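Local coordinates for probable adhesion protein (PDB 6R3Z) that binds a divalent metal ion, here nickel, through six histidines, and probably delivers ferrous iron to an importer as a periplasmic solute-binding protein, at residues 60-64 with 65-69; 118-121 with 122-126; 235-238 with 239-243; 207-210 with 211-215; 272-275 with 276-280. One frame throughout, in Å; residues are numbered along the deposited sequence.

Contact 1: 60-64 with 65-69. With NI (nickel (II) ion), chain B.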
loop_
_atom_site.group_PDB
_atom_site.type_symbol
_atom_site.label_atom_id
_atom_site.label_comp_id
_atom_site.label_asym_id
_atom_site.label_seq_id
_atom_site.Cartn_x
_atom_site.Cartn_y
_atom_site.Cartn_z
ATOM N N VAL A 60 -3.171 -14.891 2.199
ATOM C CA VAL A 60 -2.501 -14.067 1.202
ATOM C C VAL A 60 -1.587 -13.104 1.978
ATOM O O VAL A 60 -2.045 -12.429 2.911
ATOM C CB VAL A 60 -3.507 -13.306 0.298
ATOM C CG1 VAL A 60 -2.796 -12.269 -0.592
ATOM C CG2 VAL A 60 -4.295 -14.297 -0.565
ATOM N N LEU A 61 -0.303 -13.059 1.591
ATOM C CA LEU A 61 0.694 -12.212 2.253
ATOM C C LEU A 61 1.355 -11.213 1.318
ATOM O O LEU A 61 1.639 -11.515 0.156
ATOM C CB LEU A 61 1.832 -13.066 2.850
ATOM C CG LEU A 61 1.537 -14.044 3.996
ATOM C CD1 LEU A 61 2.828 -14.693 4.486
ATOM C CD2 LEU A 61 0.861 -13.353 5.162
ATOM N N ASN A 62 1.667 -10.030 1.862
ATOM C CA ASN A 62 2.466 -9.022 1.194
ATOM C C ASN A 62 3.873 -9.684 1.144
ATOM O O ASN A 62 4.516 -9.713 0.086
ATOM C CB ASN A 62 2.464 -7.709 2.023
ATOM C CG ASN A 62 3.617 -6.782 1.693
ATOM O OD1 ASN A 62 4.669 -6.820 2.350
ATOM N ND2 ASN A 62 3.457 -5.957 0.653
ATOM N N GLY A 63 4.289 -10.249 2.283
ATOM C CA GLY A 63 5.523 -11.033 2.431
ATOM C C GLY A 63 6.845 -10.391 2.069
ATOM O O GLY A 63 7.862 -11.096 1.959
ATOM N N VAL A 64 6.866 -9.063 1.888
ATOM C CA VAL A 64 8.103 -8.346 1.531
ATOM C C VAL A 64 8.468 -7.266 2.567
ATOM O O VAL A 64 9.353 -6.442 2.326
ATOM C CB VAL A 64 8.096 -7.805 0.083
ATOM C CG1 VAL A 64 8.153 -8.959 -0.925
ATOM C CG2 VAL A 64 6.901 -6.877 -0.179
ATOM N N GLY A 65 7.809 -7.309 3.714
ATOM C CA GLY A 65 8.124 -6.401 4.815
ATOM C C GLY A 65 6.955 -5.663 5.432
ATOM O O GLY A 65 7.147 -4.980 6.451
ATOM N N HIS A 66 5.744 -5.749 4.829
ATOM C CA HIS A 66 4.611 -5.028 5.421
ATOM C C HIS A 66 3.643 -5.896 6.234
ATOM O O HIS A 66 2.661 -5.372 6.764
ATOM C CB HIS A 66 3.828 -4.170 4.405
ATOM C CG HIS A 66 3.500 -2.815 4.967
ATOM N ND1 HIS A 66 2.768 -2.681 6.131
ATOM C CD2 HIS A 66 3.910 -1.585 4.569
ATOM C CE1 HIS A 66 2.714 -1.382 6.377
ATOM N NE2 HIS A 66 3.386 -0.684 5.471
ATOM N N ASP A 67 3.912 -7.189 6.378
ATOM C CA ASP A 67 3.035 -8.000 7.218
ATOM C C ASP A 67 3.802 -9.129 7.921
ATOM O O ASP A 67 3.339 -10.275 7.971
ATOM C CB ASP A 67 1.773 -8.495 6.468
ATOM C CG ASP A 67 2.016 -9.287 5.204
ATOM O OD1 ASP A 67 3.205 -9.579 4.892
ATOM O OD2 ASP A 67 1.032 -9.588 4.505
ATOM N N ASP A 68 4.945 -8.780 8.552
ATOM C CA ASP A 68 5.729 -9.751 9.327
ATOM C C ASP A 68 4.881 -10.339 10.462
ATOM O O ASP A 68 4.995 -11.531 10.742
ATOM C CB ASP A 68 7.000 -9.094 9.899
ATOM C CG ASP A 68 8.015 -8.687 8.833
ATOM O OD1 ASP A 68 7.942 -9.223 7.705
ATOM O OD2 ASP A 68 8.888 -7.846 9.136
ATOM N N PHE A 69 3.988 -9.513 11.071
ATOM C CA PHE A 69 3.079 -9.945 12.138
ATOM C C PHE A 69 2.287 -11.181 11.732
ATOM O O PHE A 69 2.079 -12.070 12.563
ATOM C CB PHE A 69 2.107 -8.816 12.565
ATOM C CG PHE A 69 1.161 -8.277 11.516
ATOM C CD1 PHE A 69 -0.067 -8.891 11.278
ATOM C CD2 PHE A 69 1.473 -7.127 10.801
ATOM C CE1 PHE A 69 -0.949 -8.386 10.318
ATOM C CE2 PHE A 69 0.584 -6.614 9.845
ATOM C CZ PHE A 69 -0.616 -7.253 9.602
HETATM NI NI NI B . 3.956 1.485 5.827
#
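The carboxylate of Asp-67 and the side-chain amide of Asn-62 are the two flat groups through which 60-64 and 65-69 meet. Both oxygens of the carboxylate receive backbone N-H groups on their syn sides: Asp-67 OD2 takes Asn-62 N at 2.8 Å, nearly straight at 169°, and Asp-67 OD1 takes Gly-63 N at 2.9 Å. Each donor stands somewhat out of the carboxylate plane, and Thr-12 OG1 adds a further hydrogen bond to OD2. The oxygen of the Asn-62 amide is met from both faces. Asn-62 OD1 accepts His-66 N at 2.9 Å from above one face of the carbonyl plane and Val-64 N at 3.2 Å from the opposite face, so neither donor sits on a lone pair. The second of these bonds closes an Asx turn. Asp-67 CG lies between its backbone N and carbonyl carbon (chi1 56°), which turns the carboxylate back over 62-63. CD2 of Leu-61 borders the same group, 3.8 Å from Asp-67 OD2. The turn joins strand 58-61 to helix 68-76 in a beta-alpha-beta unit, and Gly-63 and Gly-65 carry it through positive phi. Beside the amide, CB of His-66 lies 3.5 Å from Asn-62 OD1, with the imidazole and amide planes 89° apart. The ring leads away to nickel, which His-66 NE2 binds at 2.3 Å alongside His-41, His-111, His-177, His-199 and His-250. Asn-62 ND2 is held separately by Tyr-16 OH and Pro-110 O, which fixes the rotation of the amide.

Contact 2: 118-121 with 122-126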
loop_
_atom_site.group_PDB
_atom_site.type_symbol
_atom_site.label_atom_id
_atom_site.label_comp_id
_atom_site.label_asym_id
_atom_site.label_seq_id
_atom_site.Cartn_x
_atom_site.Cartn_y
_atom_site.Cartn_z
ATOM N N ALA A 118 2.298 -2.661 -9.992
ATOM C CA ALA A 118 2.601 -3.745 -9.049
ATOM C C ALA A 118 1.277 -4.377 -8.507
ATOM O O ALA A 118 1.248 -5.580 -8.286
ATOM C CB ALA A 118 3.474 -3.254 -7.894
ATOM N N SER A 119 0.205 -3.578 -8.313
ATOM C CA SER A 119 -1.104 -4.103 -7.858
ATOM C C SER A 119 -1.655 -5.087 -8.899
ATOM O O SER A 119 -2.125 -6.160 -8.532
ATOM C CB SER A 119 -2.114 -2.980 -7.646
ATOM O OG SER A 119 -1.819 -2.303 -6.437
ATOM N N ILE A 120 -1.551 -4.747 -10.204
ATOM C CA ILE A 120 -2.020 -5.624 -11.275
ATOM C C ILE A 120 -1.257 -6.970 -11.201
ATOM O O ILE A 120 -1.883 -8.034 -11.265
ATOM C CB ILE A 120 -1.912 -4.922 -12.650
ATOM C CG1 ILE A 120 -2.949 -3.750 -12.732
ATOM C CG2 ILE A 120 -2.079 -5.931 -13.810
ATOM C CD1 ILE A 120 -2.754 -2.737 -13.877
ATOM N N THR A 121 0.084 -6.909 -11.044
ATOM C CA THR A 121 0.942 -8.095 -10.950
ATOM C C THR A 121 0.525 -8.962 -9.738
ATOM O O THR A 121 0.384 -10.178 -9.870
ATOM C CB THR A 121 2.443 -7.722 -10.993
ATOM O OG1 THR A 121 2.743 -7.025 -12.222
ATOM C CG2 THR A 121 3.347 -8.953 -10.860
ATOM N N GLN A 122 0.304 -8.328 -8.587
ATOM C CA GLN A 122 -0.119 -9.038 -7.360
ATOM C C GLN A 122 -1.496 -9.678 -7.551
ATOM O O GLN A 122 -1.680 -10.841 -7.194
ATOM C CB GLN A 122 -0.108 -8.098 -6.152
ATOM C CG GLN A 122 1.304 -7.658 -5.799
ATOM C CD GLN A 122 1.318 -6.715 -4.641
ATOM O OE1 GLN A 122 1.278 -7.143 -3.493
ATOM N NE2 GLN A 122 1.385 -5.420 -4.921
ATOM N N VAL A 123 -2.439 -8.932 -8.155
ATOM C CA VAL A 123 -3.802 -9.416 -8.415
ATOM C C VAL A 123 -3.733 -10.675 -9.299
ATOM O O VAL A 123 -4.371 -11.686 -8.967
ATOM C CB VAL A 123 -4.698 -8.294 -9.008
ATOM C CG1 VAL A 123 -5.938 -8.858 -9.708
ATOM C CG2 VAL A 123 -5.107 -7.312 -7.907
ATOM N N ASN A 124 -2.920 -10.629 -10.380
ATOM C CA ASN A 124 -2.780 -11.771 -11.290
ATOM C C ASN A 124 -2.152 -12.986 -10.603
ATOM O O ASN A 124 -2.624 -14.107 -10.799
ATOM C CB ASN A 124 -2.042 -11.368 -12.567
ATOM C CG ASN A 124 -2.856 -10.428 -13.431
ATOM O OD1 ASN A 124 -4.092 -10.480 -13.463
ATOM N ND2 ASN A 124 -2.181 -9.586 -14.193
ATOM N N THR A 125 -1.160 -12.752 -9.727
ATOM C CA THR A 125 -0.495 -13.826 -8.972
ATOM C C THR A 125 -1.479 -14.470 -7.997
ATOM O O THR A 125 -1.579 -15.705 -7.944
ATOM C CB THR A 125 0.766 -13.290 -8.287
ATOM O OG1 THR A 125 1.714 -12.956 -9.311
ATOM C CG2 THR A 125 1.407 -14.315 -7.346
ATOM N N ILE A 126 -2.223 -13.624 -7.237
ATOM C CA ILE A 126 -3.218 -14.125 -6.294
ATOM C C ILE A 126 -4.272 -14.992 -7.021
ATOM O O ILE A 126 -4.537 -16.111 -6.583
ATOM C CB ILE A 126 -3.840 -12.967 -5.454
ATOM C CG1 ILE A 126 -2.755 -12.283 -4.566
ATOM C CG2 ILE A 126 -4.987 -13.482 -4.573
ATOM C CD1 ILE A 126 -3.094 -10.831 -4.127
HETATM O O HOH W 1 1.660 -11.956 -11.921
#
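Gln-122 folds back along helix 116-133 onto Ala-118, one turn earlier. Its backbone N donates to Ala-118 O at 2.9 Å in the ordinary i to i+4 pattern, and its side-chain NE2 adds a weak hydrogen bond to the same oxygen at 3.4 Å. CG lies anti to the carbonyl carbon (chi1 -67°), which lays the start of the chain beside that oxygen, Gln-122 CG to Ala-118 O being 3.2 Å. A second i to i+4 pair, two residues further on, Ile-120 and Asn-124, runs side by side in the same direction, with Ile-120 CG2 3.7 Å from Asn-124 ND2; this is packing of a methyl against an amide. In the next shell, Tyr-16 OH hydrogen-bonds to Gln-122 OE1 and so fixes the far end of the amide, while Ser-119 OG is tied to the hydroxyls of Tyr-19 and Tyr-261. Helix 14-24 thus covers one side of the turn through Tyr-16 and Tyr-19, and helix 138-160 meets Ile-120 and Val-123. The side chain of Gln-122 is about 13 Å from the nickel. Towards the other end a water links the turn, donating to Thr-121 O at 3.0 Å and hydrogen-bonded to Thr-125 OG1 at 2.8 Å.

Contact 3: 235-238 with 239-243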
loop_
_atom_site.group_PDB
_atom_site.type_symbol
_atom_site.label_atom_id
_atom_site.label_comp_id
_atom_site.label_asym_id
_atom_site.label_seq_id
_atom_site.Cartn_x
_atom_site.Cartn_y
_atom_site.Cartn_z
ATOM N N GLU A 235 3.181 20.258 10.927
ATOM C CA GLU A 235 2.962 21.708 10.937
ATOM C C GLU A 235 4.301 22.442 11.076
ATOM O O GLU A 235 4.530 23.424 10.376
ATOM C CB GLU A 235 1.984 22.098 12.055
ATOM C CG GLU A 235 1.408 23.501 11.942
ATOM C CD GLU A 235 0.434 23.856 13.050
ATOM O OE1 GLU A 235 -0.648 23.228 13.121
ATOM O OE2 GLU A 235 0.751 24.767 13.848
ATOM N N THR A 236 5.197 21.913 11.927
ATOM C CA THR A 236 6.545 22.428 12.162
ATOM C C THR A 236 7.362 22.372 10.867
ATOM O O THR A 236 8.014 23.365 10.531
ATOM C CB THR A 236 7.212 21.686 13.332
ATOM O OG1 THR A 236 6.331 21.720 14.463
ATOM C CG2 THR A 236 8.574 22.281 13.711
ATOM N N ILE A 237 7.291 21.236 10.118
ATOM C CA ILE A 237 7.994 21.109 8.829
ATOM C C ILE A 237 7.559 22.199 7.856
ATOM O O ILE A 237 8.413 22.911 7.341
ATOM C CB ILE A 237 7.887 19.706 8.176
ATOM C CG1 ILE A 237 8.580 18.642 9.025
ATOM C CG2 ILE A 237 8.478 19.725 6.755
ATOM C CD1 ILE A 237 8.299 17.178 8.592
ATOM N N GLN A 238 6.244 22.342 7.632
ATOM C CA GLN A 238 5.681 23.324 6.701
ATOM C C GLN A 238 6.117 24.757 7.025
ATOM O O GLN A 238 6.589 25.458 6.131
ATOM C CB GLN A 238 4.154 23.195 6.635
ATOM C CG GLN A 238 3.517 23.938 5.457
ATOM C CD GLN A 238 2.008 23.975 5.544
ATOM O OE1 GLN A 238 1.367 23.182 6.252
ATOM N NE2 GLN A 238 1.400 24.901 4.817
ATOM N N ARG A 239 6.013 25.162 8.300
ATOM C CA ARG A 239 6.416 26.482 8.767
ATOM C C ARG A 239 7.922 26.704 8.598
ATOM O O ARG A 239 8.322 27.708 8.000
ATOM C CB ARG A 239 6.016 26.662 10.240
ATOM C CG ARG A 239 6.344 28.031 10.845
ATOM C CD ARG A 239 5.927 28.123 12.301
ATOM N NE ARG A 239 4.491 27.891 12.464
ATOM C CZ ARG A 239 3.961 26.785 12.979
ATOM N NH1 ARG A 239 4.743 25.804 13.414
ATOM N NH2 ARG A 239 2.645 26.655 13.066
ATOM N N GLU A 240 8.746 25.774 9.119
ATOM C CA GLU A 240 10.203 25.903 9.118
ATOM C C GLU A 240 10.870 25.699 7.753
ATOM O O GLU A 240 11.923 26.293 7.516
ATOM C CB GLU A 240 10.840 24.997 10.178
ATOM C CG GLU A 240 10.476 25.424 11.597
ATOM C CD GLU A 240 11.283 24.838 12.741
ATOM O OE1 GLU A 240 12.406 24.334 12.503
ATOM O OE2 GLU A 240 10.789 24.903 13.891
ATOM N N SER A 241 10.270 24.899 6.848
ATOM C CA SER A 241 10.875 24.665 5.532
ATOM C C SER A 241 10.275 25.499 4.390
ATOM O O SER A 241 10.970 25.756 3.403
ATOM C CB SER A 241 10.846 23.180 5.182
ATOM O OG SER A 241 9.517 22.741 4.944
ATOM N N GLY A 242 8.999 25.877 4.509
ATOM C CA GLY A 242 8.278 26.610 3.469
ATOM C C GLY A 242 7.812 25.712 2.331
ATOM O O GLY A 242 7.292 26.194 1.316
ATOM N N VAL A 243 7.997 24.388 2.500
ATOM C CA VAL A 243 7.646 23.358 1.522
ATOM C C VAL A 243 6.118 23.165 1.499
ATOM O O VAL A 243 5.508 23.042 2.564
ATOM C CB VAL A 243 8.448 22.055 1.830
ATOM C CG1 VAL A 243 7.994 20.887 0.990
ATOM C CG2 VAL A 243 9.947 22.276 1.641
#
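Charge pairing links Glu-235 to Arg-239 one turn on. Glu-235 OE2 lies 2.8 Å from Arg-239 NH2 in a salt bridge that meets the carboxylate on its anti side yet stays in the guanidinium plane, only 2° out of it. The two planes are 74° apart, which excludes a parallel two-pronged pairing. The arginine chain, straight through its first two torsions, bends at chi3 (-59°) and carries the guanidinium back across, so that Glu-235 O lies over one of its faces.

Hydrogen bonding closes the C-terminal end of the helix. Ile-237 O accepts from Ser-241 N at 2.8 Å and from Ser-241 OG at 2.6 Å, the hydroxyl arriving from above the carbonyl plane. The same hydroxyl takes a weak bond from Val-243 N at 3.3 Å. Gly-242, the first residue past the helix and at positive phi, donates its N to Gln-238 O at 2.9 Å.

Van der Waals contact sets Thr-236 CG2 3.4 Å from Glu-240 OE2, with the two side chains running alongside each other. In the beta-alpha-beta unit of strand 220-226, helix 234-241 and strand 244-248, Ile-237 packs on Ile-223 of the first strand and on Leu-208, Ile-212 and Leu-215 of helix 205-217.

Contact 4: 207-210 with 211-215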
loop_
_atom_site.group_PDB
_atom_site.type_symbol
_atom_site.label_atom_id
_atom_site.label_comp_id
_atom_site.label_asym_id
_atom_site.label_seq_id
_atom_site.Cartn_x
_atom_site.Cartn_y
_atom_site.Cartn_z
ATOM N N GLN A 207 16.924 14.615 14.467
ATOM C CA GLN A 207 16.708 14.072 13.108
ATOM C C GLN A 207 15.742 14.970 12.306
ATOM O O GLN A 207 16.012 15.285 11.147
ATOM C CB GLN A 207 16.169 12.639 13.175
ATOM C CG GLN A 207 17.235 11.601 13.566
ATOM C CD GLN A 207 16.649 10.238 13.805
ATOM O OE1 GLN A 207 15.571 10.081 14.400
ATOM N NE2 GLN A 207 17.385 9.211 13.387
ATOM N N LEU A 208 14.622 15.384 12.931
ATOM C CA LEU A 208 13.649 16.260 12.271
ATOM C C LEU A 208 14.303 17.620 11.886
ATOM O O LEU A 208 14.118 18.065 10.749
ATOM C CB LEU A 208 12.426 16.474 13.162
ATOM C CG LEU A 208 11.369 17.432 12.619
ATOM C CD1 LEU A 208 10.744 16.893 11.328
ATOM C CD2 LEU A 208 10.338 17.752 13.676
ATOM N N LYS A 209 15.101 18.232 12.798
ATOM C CA LYS A 209 15.813 19.482 12.493
ATOM C C LYS A 209 16.744 19.276 11.284
ATOM O O LYS A 209 16.765 20.115 10.369
ATOM C CB LYS A 209 16.618 19.973 13.702
ATOM C CG LYS A 209 17.191 21.378 13.509
ATOM C CD LYS A 209 18.335 21.680 14.455
ATOM C CE LYS A 209 18.855 23.090 14.273
ATOM N NZ LYS A 209 19.512 23.284 12.950
ATOM N N LYS A 210 17.488 18.143 11.264
ATOM C CA LYS A 210 18.397 17.840 10.145
ATOM C C LYS A 210 17.600 17.674 8.840
ATOM O O LYS A 210 17.974 18.264 7.811
ATOM C CB LYS A 210 19.268 16.609 10.437
ATOM C CG LYS A 210 20.381 16.894 11.463
ATOM C CD LYS A 210 21.393 15.731 11.619
ATOM C CE LYS A 210 20.809 14.491 12.258
ATOM N NZ LYS A 210 21.851 13.488 12.603
ATOM N N THR A 211 16.454 16.958 8.894
ATOM C CA THR A 211 15.606 16.796 7.706
ATOM C C THR A 211 15.106 18.161 7.187
ATOM O O THR A 211 15.175 18.403 5.976
ATOM C CB THR A 211 14.474 15.786 7.958
ATOM O OG1 THR A 211 15.074 14.503 8.181
ATOM C CG2 THR A 211 13.503 15.699 6.761
ATOM N N ILE A 212 14.623 19.042 8.088
ATOM C CA ILE A 212 14.154 20.392 7.715
ATOM C C ILE A 212 15.292 21.169 6.998
ATOM O O ILE A 212 15.078 21.709 5.909
ATOM C CB ILE A 212 13.552 21.140 8.933
ATOM C CG1 ILE A 212 12.177 20.496 9.323
ATOM C CG2 ILE A 212 13.422 22.654 8.671
ATOM C CD1 ILE A 212 11.658 20.830 10.717
ATOM N N ASP A 213 16.519 21.124 7.576
ATOM C CA ASP A 213 17.702 21.762 6.965
ATOM C C ASP A 213 17.973 21.231 5.553
ATOM O O ASP A 213 18.240 22.015 4.649
ATOM C CB ASP A 213 18.940 21.624 7.864
ATOM C CG ASP A 213 18.895 22.516 9.096
ATOM O OD1 ASP A 213 18.106 23.500 9.097
ATOM O OD2 ASP A 213 19.650 22.241 10.055
ATOM N N GLN A 214 17.833 19.912 5.361
ATOM C CA GLN A 214 18.022 19.236 4.081
ATOM C C GLN A 214 16.958 19.663 3.045
ATOM O O GLN A 214 17.290 19.837 1.866
ATOM C CB GLN A 214 17.946 17.737 4.289
ATOM C CG GLN A 214 18.677 16.930 3.254
ATOM C CD GLN A 214 18.962 15.568 3.822
ATOM O OE1 GLN A 214 18.053 14.826 4.216
ATOM N NE2 GLN A 214 20.223 15.201 3.859
ATOM N N LEU A 215 15.672 19.792 3.479
ATOM C CA LEU A 215 14.590 20.218 2.574
ATOM C C LEU A 215 14.926 21.591 1.992
ATOM O O LEU A 215 14.746 21.811 0.794
ATOM C CB LEU A 215 13.218 20.260 3.288
ATOM C CG LEU A 215 12.708 18.923 3.888
ATOM C CD1 LEU A 215 11.365 19.095 4.587
ATOM C CD2 LEU A 215 12.651 17.808 2.852
#
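Leu-208 and Ile-212 form the close-packed side of this helical turn, Lys-209 and Asp-213 its solvent side. The two aliphatic chains cross at an angle, Ile-212 CD1 lying 3.9 Å from Leu-208 CG and 4.1 Å from Leu-208 CD1. Ile-212 CG1, anti to the carbonyl carbon at chi1 -71°, runs back along the helix, 3.4 Å from Leu-208 O, and thereby places CD1 against the leucine. Underneath, Ile-212 N donates to Leu-208 O at 2.9 Å. This apolar ridge faces helix 234-241, where Ile-237 touches both residues, while Val-195 and Tyr-233 border Leu-208.

The polar side is looser. Lys-209 reaches forward with an almost straight chain that turns only at its last torsion (chi4 -67°), bringing NZ to 3.1 Å from Asp-213 OD2. The pair counts as a salt bridge, but its hydrogen bond is weak. The carboxylate has a second cation, since Lys-216 NZ forms a salt bridge with Asp-213 OD1, so two lysines share the one acid and probably favour its ionised form. The backbone below is regular, Asp-213 N meeting Lys-209 O at 3.0 Å with an N-H...O angle of 166°. Apolar residues towards the protein and an i to i+4 ion pair on the outer side make helix 205-217 amphipathic, as expected of a helix covering the parallel sheet of an alpha/beta lobe.

Contact 5: 272-275 with 276-280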
loop_
_atom_site.group_PDB
_atom_site.type_symbol
_atom_site.label_atom_id
_atom_site.label_comp_id
_atom_site.label_asym_id
_atom_site.label_seq_id
_atom_site.Cartn_x
_atom_site.Cartn_y
_atom_site.Cartn_z
ATOM N N VAL A 272 -1.230 13.725 -6.408
ATOM C CA VAL A 272 0.090 13.832 -7.044
ATOM C C VAL A 272 -0.026 14.726 -8.292
ATOM O O VAL A 272 0.809 15.615 -8.475
ATOM C CB VAL A 272 0.721 12.451 -7.360
ATOM C CG1 VAL A 272 2.058 12.614 -8.093
ATOM C CG2 VAL A 272 0.915 11.642 -6.068
ATOM N N VAL A 273 -1.068 14.491 -9.133
ATOM C CA VAL A 273 -1.295 15.312 -10.323
ATOM C C VAL A 273 -1.484 16.784 -9.927
ATOM O O VAL A 273 -0.873 17.657 -10.533
ATOM C CB VAL A 273 -2.458 14.770 -11.190
ATOM C CG1 VAL A 273 -2.919 15.804 -12.227
ATOM C CG2 VAL A 273 -2.056 13.466 -11.876
ATOM N N ARG A 274 -2.310 17.051 -8.907
ATOM C CA ARG A 274 -2.545 18.435 -8.428
ATOM C C ARG A 274 -1.228 19.115 -7.999
ATOM O O ARG A 274 -0.986 20.262 -8.388
ATOM C CB ARG A 274 -3.555 18.472 -7.276
ATOM C CG ARG A 274 -3.967 19.904 -6.933
ATOM C CD ARG A 274 -5.196 19.973 -6.046
ATOM N NE ARG A 274 -4.973 19.346 -4.744
ATOM C CZ ARG A 274 -4.521 19.982 -3.666
ATOM N NH1 ARG A 274 -4.370 19.331 -2.518
ATOM N NH2 ARG A 274 -4.227 21.281 -3.722
ATOM N N ALA A 275 -0.371 18.398 -7.237
ATOM C CA ALA A 275 0.940 18.907 -6.789
ATOM C C ALA A 275 1.794 19.311 -8.010
ATOM O O ALA A 275 2.385 20.400 -8.029
ATOM C CB ALA A 275 1.656 17.844 -5.969
ATOM N N ILE A 276 1.800 18.469 -9.059
ATOM C CA ILE A 276 2.579 18.784 -10.265
ATOM C C ILE A 276 1.961 20.018 -10.987
ATOM O O ILE A 276 2.687 20.944 -11.357
ATOM C CB ILE A 276 2.693 17.558 -11.215
ATOM C CG1 ILE A 276 3.422 16.367 -10.533
ATOM C CG2 ILE A 276 3.367 17.962 -12.549
ATOM C CD1 ILE A 276 3.187 14.959 -11.227
ATOM N N GLN A 277 0.641 20.017 -11.173
ATOM C CA GLN A 277 -0.086 21.113 -11.827
ATOM C C GLN A 277 0.183 22.455 -11.114
ATOM O O GLN A 277 0.416 23.464 -11.783
ATOM C CB GLN A 277 -1.593 20.817 -11.888
ATOM C CG GLN A 277 -1.985 19.612 -12.770
ATOM C CD GLN A 277 -1.883 19.851 -14.261
ATOM O OE1 GLN A 277 -1.023 19.281 -14.939
ATOM N NE2 GLN A 277 -2.766 20.678 -14.808
ATOM N N GLU A 278 0.219 22.440 -9.760
ATOM C CA GLU A 278 0.454 23.632 -8.937
ATOM C C GLU A 278 1.924 24.069 -8.873
ATOM O O GLU A 278 2.213 25.135 -8.314
ATOM C CB GLU A 278 -0.134 23.461 -7.525
ATOM C CG GLU A 278 -1.656 23.387 -7.476
ATOM C CD GLU A 278 -2.285 23.172 -6.108
ATOM O OE1 GLU A 278 -1.543 23.107 -5.102
ATOM O OE2 GLU A 278 -3.533 23.068 -6.042
ATOM N N SER A 279 2.851 23.256 -9.428
ATOM C CA SER A 279 4.274 23.600 -9.448
ATOM C C SER A 279 4.623 24.562 -10.588
ATOM O O SER A 279 5.685 25.177 -10.567
ATOM C CB SER A 279 5.153 22.350 -9.452
ATOM O OG SER A 279 5.173 21.702 -10.716
ATOM N N GLY A 280 3.709 24.698 -11.546
ATOM C CA GLY A 280 3.847 25.584 -12.697
ATOM C C GLY A 280 2.635 26.466 -12.921
ATOM O O GLY A 280 1.797 26.629 -12.031
#
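Arg-274 starts with CG opposite the backbone N (chi1 -171°) and bends at chi3 (63°), which swings the guanidinium towards the next turn; Glu-278 answers with a chain extended beyond CG. The two cross, and Arg-274 NH2 bonds Glu-278 OE2 at 3.0 Å in a salt bridge on the syn side of the carboxylate. The acid oxygen sits at the guanidinium edge, near its plane; the flat groups are turned 71° apart, and the one hydrogen bond between them goes to OE2. That oxygen also lies 3.3 Å from Arg-274 CG, showing how the aliphatic stem is packed beneath it. Glu-278 OE1 has its own hydrogen bond, with Tyr-246 OH, which restrains the carboxylate's rotation.

Elsewhere round the helix Val-272 CG1 meets Ile-276 CD1 at 4.1 Å, and, on a different side, Val-273 CG1 lies alongside Gln-277 CG at 4.0 Å. Ile-276 O, just before the type I turn from Gln-277 to Gly-280, takes Ser-279 OG at 2.7 Å in the carbonyl plane, on a lone pair, and also Ser-279 N. This last part of helix 260-277 packs by Val-272 on helix 181-185, by Ile-276 on Leu-163, and by Arg-274 and Ala-275 on Tyr-246 of strand 244-248.

Overall arrangement
Contact 1 alone among the five supplies a nickel ligand, His-66, one of six histidines; the other four lie on helices, and in contact 2 the Gln-122 side chain is about 9 Å from that of His-66. Contacts 1 and 2 touch through Val-60 CG1 and Ile-126 CD1, 3.8 Å apart; Tyr-16 also bonds to an amide in each. Contacts 3 and 4 form a second cluster, centres 10 Å apart, where Ile-237 CG1 meets Leu-208 CD1 at 3.6 Å. Contact 1 leaves a strand of one four-stranded parallel sheet, contacts 3 and 4 lie on helices beside the other; their centres are 34 and 31 Å from that of contact 1. Contact 5 lies about 10 Å from contact 3 at nearest atoms.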